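PDB 3EB7: insecticidal Delta-Endotoxin Cry8Ea1 from Bacillus Thuringiensis, which is toxic to larvae of underground pests such as Holotrichia parallela, probably by inserting helices into gut-cell membranes to form pores. Local coordinates for residues A[15-20]-A[34-39]. Numbering follows the deposited sequence.
Sequences GTILGK and STLIDV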
ATOM      1  N   GLY A  15      -4.990  -8.467   1.059  1.00 24.12           N
ATOM      2  CA  GLY A  15      -5.927  -8.549   2.156  1.00 24.22           C
ATOM      3  C   GLY A  15      -5.962  -9.895   2.847  1.00 24.19           C
ATOM      4  O   GLY A  15      -6.069  -9.979   4.067  1.00 24.77           O
ATOM      5  N   THR A  16      -5.873 -10.960   2.078  1.00 24.22           N
ATOM      6  CA  THR A  16      -5.902 -12.294   2.662  1.00 24.43           C
ATOM      7  C   THR A  16      -4.644 -12.575   3.484  1.00 24.52           C
ATOM      8  O   THR A  16      -4.721 -13.060   4.606  1.00 24.74           O
ATOM      9  CB  THR A  16      -5.980 -13.371   1.575  1.00 23.94           C
ATOM     10  OG1 THR A  16      -7.198 -13.209   0.865  1.00 25.01           O
ATOM     11  CG2 THR A  16      -5.985 -14.751   2.212  1.00 24.31           C
ATOM     12  N   ILE A  17      -3.486 -12.315   2.890  1.00 24.74           N
ATOM     13  CA  ILE A  17      -2.203 -12.495   3.569  1.00 25.60           C
ATOM     14  C   ILE A  17      -2.065 -11.598   4.830  1.00 26.11           C
ATOM     15  O   ILE A  17      -1.568 -12.049   5.863  1.00 26.16           O
ATOM     16  CB  ILE A  17      -1.030 -12.304   2.590  1.00 25.24           C
ATOM     17  CG1 ILE A  17      -1.018 -13.469   1.588  1.00 25.56           C
ATOM     18  CG2 ILE A  17       0.279 -12.203   3.329  1.00 23.82           C
ATOM     19  CD1 ILE A  17      -0.483 -13.065   0.206  1.00 23.55           C
ATOM     20  N   LEU A  18      -2.534 -10.360   4.747  1.00 25.89           N
ATOM     21  CA  LEU A  18      -2.451  -9.457   5.872  1.00 27.33           C
ATOM     22  C   LEU A  18      -3.192 -10.051   7.076  1.00 27.98           C
ATOM     23  O   LEU A  18      -2.783  -9.846   8.218  1.00 29.41           O
ATOM     24  CB  LEU A  18      -3.028  -8.086   5.467  1.00 27.30           C
ATOM     25  CG  LEU A  18      -2.308  -6.737   5.653  1.00 28.67           C
ATOM     26  CD1 LEU A  18      -0.819  -6.803   5.817  1.00 26.88           C
ATOM     27  CD2 LEU A  18      -2.678  -5.789   4.514  1.00 27.82           C
ATOM     28  N   GLY A  19      -4.260 -10.813   6.823  1.00 28.46           N
ATOM     29  CA  GLY A  19      -5.056 -11.459   7.880  1.00 28.16           C
ATOM     30  C   GLY A  19      -4.394 -12.670   8.520  1.00 29.32           C
ATOM     31  O   GLY A  19      -4.768 -13.078   9.640  1.00 28.83           O
ATOM     32  N   LYS A  20      -3.409 -13.256   7.826  1.00 29.41           N
ATOM     33  CA  LYS A  20      -2.658 -14.406   8.340  1.00 29.44           C
ATOM     34  C   LYS A  20      -1.183 -14.113   8.699  1.00 29.67           C
ATOM     35  O   LYS A  20      -0.394 -15.029   8.959  1.00 30.23           O
ATOM     36  CB  LYS A  20      -2.683 -15.551   7.309  1.00 30.65           C
ATOM     37  CG  LYS A  20      -4.068 -16.140   6.930  1.00 30.68           C
ATOM     38  CD  LYS A  20      -4.887 -16.587   8.121  1.00 34.60           C
ATOM     39  CE  LYS A  20      -6.291 -17.101   7.705  1.00 34.84           C
ATOM     40  NZ  LYS A  20      -6.205 -18.357   6.916  1.00 34.09           N
ATOM     41  N   SER A  34      -5.495 -22.700   0.247  1.00 28.62           N
ATOM     42  CA  SER A  34      -6.779 -22.933  -0.398  1.00 30.09           C
ATOM     43  C   SER A  34      -7.345 -21.665  -1.106  1.00 29.40           C
ATOM     44  O   SER A  34      -7.759 -21.703  -2.273  1.00 29.24           O
ATOM     45  CB  SER A  34      -7.770 -23.461   0.623  1.00 30.30           C
ATOM     46  OG  SER A  34      -8.942 -23.771  -0.087  1.00 34.62           O
ATOM     47  N   THR A  35      -7.339 -20.552  -0.384  1.00 29.01           N
ATOM     48  CA  THR A  35      -7.726 -19.255  -0.921  1.00 29.34           C
ATOM     49  C   THR A  35      -6.778 -18.808  -2.032  1.00 29.29           C
ATOM     50  O   THR A  35      -7.251 -18.450  -3.097  1.00 29.94           O
ATOM     51  CB  THR A  35      -7.856 -18.208   0.211  1.00 29.06           C
ATOM     52  OG1 THR A  35      -8.910 -18.619   1.079  1.00 30.17           O
ATOM     53  CG2 THR A  35      -8.172 -16.845  -0.310  1.00 29.07           C
ATOM     54  N   LEU A  36      -5.465 -18.857  -1.800  1.00 29.04           N
ATOM     55  CA  LEU A  36      -4.472 -18.421  -2.805  1.00 29.42           C
ATOM     56  C   LEU A  36      -4.584 -19.178  -4.117  1.00 29.09           C
ATOM     57  O   LEU A  36      -4.593 -18.569  -5.190  1.00 28.74           O
ATOM     58  CB  LEU A  36      -3.059 -18.585  -2.277  1.00 29.36           C
ATOM     59  CG  LEU A  36      -2.272 -17.466  -1.557  1.00 31.85           C
ATOM     60  CD1 LEU A  36      -3.126 -16.310  -0.949  1.00 30.61           C
ATOM     61  CD2 LEU A  36      -1.381 -18.135  -0.496  1.00 28.85           C
ATOM     62  N   ILE A  37      -4.673 -20.507  -4.022  1.00 29.35           N
ATOM     63  CA  ILE A  37      -4.872 -21.377  -5.187  1.00 29.36           C
ATOM     64  C   ILE A  37      -6.184 -21.103  -5.942  1.00 29.23           C
ATOM     65  O   ILE A  37      -6.184 -21.098  -7.161  1.00 29.74           O
ATOM     66  CB  ILE A  37      -4.743 -22.843  -4.802  1.00 29.44           C
ATOM     67  CG1 ILE A  37      -3.284 -23.110  -4.363  1.00 31.34           C
ATOM     68  CG2 ILE A  37      -5.172 -23.766  -5.961  1.00 28.62           C
ATOM     69  CD1 ILE A  37      -2.977 -24.557  -3.915  1.00 31.10           C
ATOM     70  N   ASP A  38      -7.278 -20.837  -5.229  1.00 29.08           N
ATOM     71  CA  ASP A  38      -8.534 -20.452  -5.868  1.00 29.71           C
ATOM     72  C   ASP A  38      -8.444 -19.170  -6.664  1.00 28.35           C
ATOM     73  O   ASP A  38      -9.078 -19.067  -7.716  1.00 28.65           O
ATOM     74  CB  ASP A  38      -9.655 -20.271  -4.852  1.00 30.62           C
ATOM     75  CG  ASP A  38     -10.399 -21.548  -4.572  1.00 36.20           C
ATOM     76  OD1 ASP A  38     -11.517 -21.428  -4.004  1.00 44.41           O
ATOM     77  OD2 ASP A  38      -9.887 -22.660  -4.898  1.00 40.02           O
ATOM     78  N   VAL A  39      -7.700 -18.193  -6.142  1.00 26.11           N
ATOM     79  CA  VAL A  39      -7.601 -16.885  -6.763  1.00 24.24           C
ATOM     80  C   VAL A  39      -6.653 -16.983  -7.971  1.00 24.19           C
ATOM     81  O   VAL A  39      -6.992 -16.533  -9.078  1.00 24.42           O
ATOM     82  CB  VAL A  39      -7.160 -15.807  -5.734  1.00 24.72           C
ATOM     83  CG1 VAL A  39      -7.002 -14.399  -6.383  1.00 23.58           C
ATOM     84  CG2 VAL A  39      -8.155 -15.738  -4.596  1.00 24.45           C
TER
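Thr16 and Thr35 meet end to end through their methyl branches, where helix 2-20 passes helix 26-40. From CB of Thr16 two branches part. A chi1 of -63° swings the hydroxyl OG1 back over its own helix, to hydrogen-bond the carbonyl O of Ser12 one turn earlier. The methyl CG2 reaches across and stops 3.9 Å from CG2 of Thr35; Thr16 OG1 lies 3.9 Å from that same methyl. Thr35 repeats the arrangement, its OG1 bonding weakly to Ser31 O. Threonine suits both places: each hydroxyl is turned back to a carbonyl of its own helix while a methyl is left for the neighbour, and such short groups are consistent with the 8.0 Å between CA of Thr16 and CA of Thr35. Both helices belong to the N-terminal helical bundle of three-domain Cry toxins, the part generally held to insert into membranes. On the buried flank Ile17 and Leu36 are wholly apolar; neither CB points straight across, so longer chains are needed to bring CD1 of Ile17 within 4.3 Å of CD1 of Leu36. Helix 133-153 lines this flank, Asn141 touching Ile17 and Leu145 touching Leu36, while Leu13, on helix 2-20 itself, also packs on Leu36.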